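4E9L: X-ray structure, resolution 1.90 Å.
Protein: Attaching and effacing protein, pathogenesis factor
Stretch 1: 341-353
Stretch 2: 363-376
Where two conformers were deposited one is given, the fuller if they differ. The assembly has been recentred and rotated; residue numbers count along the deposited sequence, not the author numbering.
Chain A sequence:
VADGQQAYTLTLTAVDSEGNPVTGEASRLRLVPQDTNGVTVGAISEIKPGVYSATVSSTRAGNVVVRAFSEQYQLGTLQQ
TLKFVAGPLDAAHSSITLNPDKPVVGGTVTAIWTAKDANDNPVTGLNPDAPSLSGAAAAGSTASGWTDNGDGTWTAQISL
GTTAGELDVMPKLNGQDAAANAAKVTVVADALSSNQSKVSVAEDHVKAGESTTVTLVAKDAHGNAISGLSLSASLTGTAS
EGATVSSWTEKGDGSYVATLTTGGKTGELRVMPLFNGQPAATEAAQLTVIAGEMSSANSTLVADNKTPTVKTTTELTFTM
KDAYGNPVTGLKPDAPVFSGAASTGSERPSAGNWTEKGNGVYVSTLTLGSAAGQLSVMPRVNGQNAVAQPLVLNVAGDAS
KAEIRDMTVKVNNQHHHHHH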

ATOM      1  N   ALA A 341     -17.668 -49.842   5.031  1.00 15.65           N
ATOM      2  CA  ALA A 341     -17.417 -51.084   5.786  1.00 16.07           C
ATOM      3  C   ALA A 341     -15.936 -51.281   6.182  1.00 20.18           C
ATOM      4  O   ALA A 341     -15.660 -51.614   7.330  1.00 19.91           O
ATOM      5  CB  ALA A 341     -17.911 -52.296   4.997  1.00 16.95           C
ATOM      6  N   ALA A 342     -14.998 -51.037   5.253  1.00 15.41           N
ATOM      7  CA  ALA A 342     -13.568 -51.225   5.519  1.00 15.36           C
ATOM      8  C   ALA A 342     -12.944 -50.205   6.488  1.00 17.51           C
ATOM      9  O   ALA A 342     -11.800 -50.387   6.884  1.00 14.92           O
ATOM     10  CB  ALA A 342     -12.784 -51.304   4.209  1.00 15.54           C
ATOM     11  N   SER A 343     -13.711 -49.175   6.933  1.00 15.50           N
ATOM     12  CA  SER A 343     -13.243 -48.201   7.924  1.00 14.94           C
ATOM     13  C   SER A 343     -13.655 -48.603   9.367  1.00 22.33           C
ATOM     14  O   SER A 343     -13.295 -47.903  10.320  1.00 24.31           O
ATOM     15  CB  SER A 343     -13.828 -46.821   7.606  1.00 15.52           C
ATOM     16  OG  SER A 343     -15.200 -46.734   7.960  1.00 19.15           O
ATOM     17  N   THR A 344     -14.441 -49.692   9.515  1.00 19.27           N
ATOM     18  CA  THR A 344     -15.067 -50.090  10.785  1.00 19.91           C
ATOM     19  C   THR A 344     -14.388 -51.157  11.645  1.00 23.36           C
ATOM     20  O   THR A 344     -14.956 -51.534  12.666  1.00 24.62           O
ATOM     21  CB  THR A 344     -16.534 -50.509  10.531  1.00 21.94           C
ATOM     22  OG1 THR A 344     -16.553 -51.797   9.860  1.00 17.27           O
ATOM     23  CG2 THR A 344     -17.320 -49.442   9.752  1.00 20.30           C
ATOM     24  N   GLY A 345     -13.259 -51.686  11.227  1.00 19.96           N
ATOM     25  CA  GLY A 345     -12.620 -52.756  11.998  1.00 21.11           C
ATOM     26  C   GLY A 345     -11.946 -52.292  13.272  1.00 25.27           C
ATOM     27  O   GLY A 345     -11.843 -51.086  13.524  1.00 24.18           O
ATOM     28  N   SER A 346     -11.447 -53.256  14.064  1.00 25.02           N
ATOM     29  CA  SER A 346     -10.697 -52.990  15.306  1.00 26.19           C
ATOM     30  C   SER A 346      -9.465 -52.138  14.957  1.00 29.48           C
ATOM     31  O   SER A 346      -9.124 -51.236  15.713  1.00 31.41           O
ATOM     32  CB  SER A 346     -10.296 -54.297  15.995  1.00 30.28           C
ATOM     33  OG  SER A 346      -9.740 -55.234  15.086  1.00 42.68           O
ATOM     34  N   GLU A 347      -8.892 -52.358  13.752  1.00 24.14           N
ATOM     35  CA  GLU A 347      -7.808 -51.571  13.162  1.00 23.34           C
ATOM     36  C   GLU A 347      -8.368 -50.789  11.988  1.00 24.64           C
ATOM     37  O   GLU A 347      -8.843 -51.374  11.012  1.00 22.89           O
ATOM     38  CB  GLU A 347      -6.654 -52.469  12.670  1.00 24.42           C
ATOM     39  CG  GLU A 347      -6.058 -53.324  13.767  1.00 32.30           C
ATOM     40  CD  GLU A 347      -4.825 -54.085  13.331  1.00 51.01           C
ATOM     41  OE1 GLU A 347      -4.930 -55.302  13.056  1.00 49.90           O
ATOM     42  OE2 GLU A 347      -3.739 -53.464  13.305  1.00 48.13           O
ATOM     43  N   ARG A 348      -8.341 -49.471  12.109  1.00 20.94           N
ATOM     44  CA  ARG A 348      -8.842 -48.527  11.127  1.00 20.96           C
ATOM     45  C   ARG A 348      -7.753 -48.303  10.050  1.00 23.66           C
ATOM     46  O   ARG A 348      -6.573 -48.399  10.395  1.00 22.32           O
ATOM     47  CB  ARG A 348      -9.139 -47.199  11.847  1.00 24.01           C
ATOM     48  CG  ARG A 348     -10.135 -46.334  11.106  1.00 43.48           C
ATOM     49  CD  ARG A 348     -10.776 -45.242  11.938  1.00 54.07           C
ATOM     50  NE  ARG A 348     -11.520 -44.378  11.032  1.00 53.07           N
ATOM     51  CZ  ARG A 348     -12.841 -44.328  10.955  1.00 58.78           C
ATOM     52  NH1 ARG A 348     -13.592 -45.009  11.814  1.00 48.50           N
ATOM     53  NH2 ARG A 348     -13.426 -43.562  10.045  1.00 31.97           N
ATOM     54  N   PRO A 349      -8.091 -47.993   8.768  1.00 19.77           N
ATOM     55  CA  PRO A 349      -7.024 -47.682   7.790  1.00 18.52           C
ATOM     56  C   PRO A 349      -6.277 -46.413   8.215  1.00 21.09           C
ATOM     57  O   PRO A 349      -6.859 -45.550   8.879  1.00 18.57           O
ATOM     58  CB  PRO A 349      -7.786 -47.425   6.482  1.00 20.50           C
ATOM     59  CG  PRO A 349      -9.151 -48.013   6.692  1.00 25.89           C
ATOM     60  CD  PRO A 349      -9.430 -47.851   8.156  1.00 21.23           C
ATOM     61  N   SER A 350      -5.009 -46.273   7.808  1.00 17.41           N
ATOM     62  CA  SER A 350      -4.215 -45.108   8.210  1.00 18.02           C
ATOM     63  C   SER A 350      -3.306 -44.708   7.056  1.00 18.83           C
ATOM     64  O   SER A 350      -2.671 -45.586   6.477  1.00 17.82           O
ATOM     65  CB  SER A 350      -3.340 -45.498   9.412  1.00 20.11           C
ATOM     66  OG  SER A 350      -2.500 -44.449   9.850  1.00 38.67           O
ATOM     67  N   ALA A 351      -3.196 -43.411   6.759  1.00 15.83           N
ATOM     68  CA  ALA A 351      -2.262 -42.956   5.726  1.00 17.16           C
ATOM     69  C   ALA A 351      -1.049 -42.355   6.422  1.00 20.78           C
ATOM     70  O   ALA A 351      -1.198 -41.699   7.449  1.00 20.06           O
ATOM     71  CB  ALA A 351      -2.912 -41.922   4.805  1.00 18.05           C
ATOM     72  N   GLY A 352       0.136 -42.622   5.890  1.00 17.18           N
ATOM     73  CA  GLY A 352       1.370 -42.074   6.446  1.00 18.01           C
ATOM     74  C   GLY A 352       1.572 -40.639   5.977  1.00 20.59           C
ATOM     75  O   GLY A 352       0.686 -40.058   5.341  1.00 19.42           O
ATOM     76  N   ASN A 353       2.748 -40.059   6.267  1.00 17.52           N
ATOM     77  CA  ASN A 353       3.097 -38.698   5.830  1.00 18.10           C
ATOM     78  C   ASN A 353       3.045 -38.514   4.318  1.00 21.36           C
ATOM     79  O   ASN A 353       3.369 -39.431   3.568  1.00 21.27           O
ATOM     80  CB  ASN A 353       4.489 -38.313   6.331  1.00 23.77           C
ATOM     81  CG  ASN A 353       4.594 -38.170   7.834  1.00 43.20           C
ATOM     82  OD1 ASN A 353       3.751 -37.563   8.510  1.00 33.96           O
ATOM     83  ND2 ASN A 353       5.673 -38.677   8.376  1.00 39.60           N
ATOM     84  N   VAL A 363       2.452 -37.956  -2.468  1.00 12.70           N
ATOM     85  CA  VAL A 363       2.370 -39.418  -2.339  1.00 12.32           C
ATOM     86  C   VAL A 363       2.323 -39.801  -0.853  1.00 16.77           C
ATOM     87  O   VAL A 363       3.031 -39.201  -0.038  1.00 16.25           O
ATOM     88  CB  VAL A 363       3.548 -40.101  -3.128  1.00 17.51           C
ATOM     89  CG1 VAL A 363       3.587 -41.610  -2.907  1.00 18.08           C
ATOM     90  CG2 VAL A 363       3.469 -39.785  -4.626  1.00 17.89           C
ATOM     91  N   SER A 364       1.460 -40.766  -0.505  1.00 13.46           N
ATOM     92  CA  SER A 364       1.338 -41.307   0.857  1.00 13.64           C
ATOM     93  C   SER A 364       1.106 -42.815   0.790  1.00 17.13           C
ATOM     94  O   SER A 364       0.505 -43.316  -0.158  1.00 17.09           O
ATOM     95  CB  SER A 364       0.169 -40.660   1.600  1.00 18.91           C
ATOM     96  OG  SER A 364       0.003 -41.201   2.904  1.00 29.19           O
ATOM     97  N   THR A 365       1.545 -43.528   1.819  1.00 12.38           N
ATOM     98  CA  THR A 365       1.332 -44.965   1.912  1.00 12.92           C
ATOM     99  C   THR A 365       0.102 -45.169   2.767  1.00 16.62           C
ATOM    100  O   THR A 365       0.054 -44.701   3.911  1.00 16.47           O
ATOM    101  CB  THR A 365       2.548 -45.663   2.553  1.00 19.10           C
ATOM    102  OG1 THR A 365       3.688 -45.513   1.685  1.00 18.32           O
ATOM    103  CG2 THR A 365       2.294 -47.142   2.817  1.00 14.28           C
ATOM    104  N   LEU A 366      -0.883 -45.855   2.215  1.00 11.76           N
ATOM    105  CA  LEU A 366      -2.089 -46.175   2.947  1.00 12.15           C
ATOM    106  C   LEU A 366      -1.942 -47.581   3.477  1.00 16.02           C
ATOM    107  O   LEU A 366      -1.776 -48.495   2.683  1.00 15.30           O
ATOM    108  CB  LEU A 366      -3.342 -46.095   2.019  1.00 11.71           C
ATOM    109  CG  LEU A 366      -4.684 -46.495   2.651  1.00 16.98           C
ATOM    110  CD1 LEU A 366      -5.065 -45.535   3.789  1.00 16.93           C
ATOM    111  CD2 LEU A 366      -5.797 -46.575   1.583  1.00 19.15           C
ATOM    112  N   THR A 367      -2.096 -47.760   4.787  1.00 11.41           N
ATOM    113  CA  THR A 367      -2.120 -49.083   5.404  1.00 11.68           C
ATOM    114  C   THR A 367      -3.597 -49.404   5.592  1.00 16.49           C
ATOM    115  O   THR A 367      -4.340 -48.655   6.247  1.00 13.45           O
ATOM    116  CB  THR A 367      -1.373 -49.149   6.742  1.00 17.82           C
ATOM    117  OG1 THR A 367      -0.020 -48.754   6.536  1.00 19.72           O
ATOM    118  CG2 THR A 367      -1.384 -50.586   7.346  1.00 18.04           C
ATOM    119  N   LEU A 368      -4.023 -50.515   5.016  1.00 13.72           N
ATOM    120  CA  LEU A 368      -5.423 -50.893   5.129  1.00 15.21           C
ATOM    121  C   LEU A 368      -5.742 -51.376   6.544  1.00 17.41           C
ATOM    122  O   LEU A 368      -4.851 -51.773   7.280  1.00 17.35           O
ATOM    123  CB  LEU A 368      -5.780 -51.949   4.046  1.00 15.44           C
ATOM    124  CG  LEU A 368      -5.999 -51.439   2.613  1.00 19.62           C
ATOM    125  CD1 LEU A 368      -7.044 -50.310   2.551  1.00 19.84           C
ATOM    126  CD2 LEU A 368      -4.666 -51.003   1.937  1.00 22.37           C
ATOM    127  N   GLY A 369      -6.996 -51.294   6.922  1.00 15.40           N
ATOM    128  CA  GLY A 369      -7.454 -51.706   8.239  1.00 15.22           C
ATOM    129  C   GLY A 369      -7.735 -53.191   8.315  1.00 18.66           C
ATOM    130  O   GLY A 369      -7.363 -53.942   7.408  1.00 15.77           O
ATOM    131  N   SER A 370      -8.366 -53.633   9.416  1.00 16.91           N
ATOM    132  CA  SER A 370      -8.664 -55.070   9.608  1.00 17.84           C
ATOM    133  C   SER A 370      -9.964 -55.522   8.941  1.00 22.70           C
ATOM    134  O   SER A 370     -10.136 -56.719   8.699  1.00 23.58           O
ATOM    135  CB  SER A 370      -8.681 -55.428  11.090  1.00 20.30           C
ATOM    136  OG  SER A 370      -9.531 -54.548  11.797  1.00 24.28           O
ATOM    137  N   ALA A 371     -10.873 -54.576   8.636  1.00 19.02           N
ATOM    138  CA  ALA A 371     -12.161 -54.891   8.015  1.00 19.01           C
ATOM    139  C   ALA A 371     -12.129 -54.852   6.493  1.00 22.39           C
ATOM    140  O   ALA A 371     -11.521 -53.959   5.892  1.00 21.03           O
ATOM    141  CB  ALA A 371     -13.263 -53.975   8.545  1.00 19.70           C
ATOM    142  N   ALA A 372     -12.788 -55.838   5.875  1.00 19.27           N
ATOM    143  CA  ALA A 372     -12.909 -55.953   4.411  1.00 20.12           C
ATOM    144  C   ALA A 372     -14.134 -55.148   3.938  1.00 23.60           C
ATOM    145  O   ALA A 372     -14.930 -54.687   4.745  1.00 23.60           O
ATOM    146  CB  ALA A 372     -13.069 -57.419   4.018  1.00 20.94           C
ATOM    147  N   GLY A 373     -14.266 -54.990   2.637  1.00 20.19           N
ATOM    148  CA  GLY A 373     -15.402 -54.285   2.085  1.00 21.16           C
ATOM    149  C   GLY A 373     -15.024 -52.973   1.457  1.00 23.41           C
ATOM    150  O   GLY A 373     -13.843 -52.667   1.274  1.00 20.44           O
ATOM    151  N   GLN A 374     -16.045 -52.192   1.131  1.00 21.15           N
ATOM    152  CA  GLN A 374     -15.827 -50.918   0.484  1.00 20.17           C
ATOM    153  C   GLN A 374     -15.202 -49.882   1.418  1.00 21.37           C
ATOM    154  O   GLN A 374     -15.561 -49.810   2.599  1.00 20.21           O
ATOM    155  CB  GLN A 374     -17.136 -50.442  -0.186  1.00 22.09           C
ATOM    156  CG  GLN A 374     -16.948 -49.299  -1.154  1.00 30.84           C
ATOM    157  CD  GLN A 374     -18.229 -48.938  -1.864  1.00 46.44           C
ATOM    158  OE1 GLN A 374     -18.592 -49.532  -2.877  1.00 40.57           O
ATOM    159  NE2 GLN A 374     -18.917 -47.923  -1.370  1.00 38.02           N
ATOM    160  N   LEU A 375     -14.180 -49.146   0.904  1.00 15.51           N
ATOM    161  CA  LEU A 375     -13.528 -48.078   1.634  1.00 14.55           C
ATOM    162  C   LEU A 375     -13.573 -46.801   0.803  1.00 19.43           C
ATOM    163  O   LEU A 375     -13.044 -46.785  -0.312  1.00 18.00           O
ATOM    164  CB  LEU A 375     -12.051 -48.407   1.980  1.00 13.47           C
ATOM    165  CG  LEU A 375     -11.265 -47.316   2.750  1.00 18.29           C
ATOM    166  CD1 LEU A 375     -11.802 -47.143   4.192  1.00 19.40           C
ATOM    167  CD2 LEU A 375      -9.781 -47.679   2.866  1.00 17.19           C
ATOM    168  N   SER A 376     -14.166 -45.732   1.372  1.00 16.10           N
ATOM    169  CA  SER A 376     -14.232 -44.422   0.741  0.50 16.18           C
ATOM    170  C   SER A 376     -13.111 -43.574   1.367  1.00 19.59           C
ATOM    171  O   SER A 376     -13.033 -43.467   2.597  1.00 19.46           O
ATOM    172  CB  SER A 376     -15.617 -43.810   0.940  0.50 20.06           C
ATOM    173  OG  SER A 376     -15.620 -42.395   0.875  0.50 28.76           O
TER
HETATM  174  O   HOH W   1     -11.079 -51.564   9.228  1.00 18.97           O
HETATM  175  O   HOH W   2      -9.606 -51.682   5.850  1.00 22.68           O

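What pins the two stretches together most firmly? Antiparallel pairing does: Ser350 N donates to Thr367 O (2.9 Å) and Thr367 N to Ser350 O (2.8 Å), and Gly352 N donates to Thr365 O (2.9 Å). Beside it, the t rotamer of Ser364 brings its OG 2.8 Å from Gly352 O, to which it donates.

How does the contact continue beyond this pairing? Ser370 grips Glu347 twice: its N donates to Glu347 O (2.8 Å), while its OG, in the p rotamer, accepts from Glu347 N (3.0 Å). Farther along, Ala342 N donates to Gln374 O (3.0 Å).

What fills the gap between these anchors? Two waters do. Water 1 donates to Ala342 O (2.7 Å) and Glu347 O (2.9 Å) and accepts from Gly345 N and Ala371 N; water 2 donates to Ala342 O (2.7 Å) and Ala371 O (3.0 Å), bridging backbone groups of the two stretches.

Which residues suit the close packing? Gly369 lets the stretches approach, since a CB there would lie 2.4 Å from Glu347 O. Buried Ala342 is small enough to set its CB 3.7 Å from Leu375 CB, and Leu375 CD1 reaches Pro349 CG at 3.7 Å. Leu366 CD1 lies 4.3 Å from both Pro349 CB and Ala351 CB, extending the apolar contact.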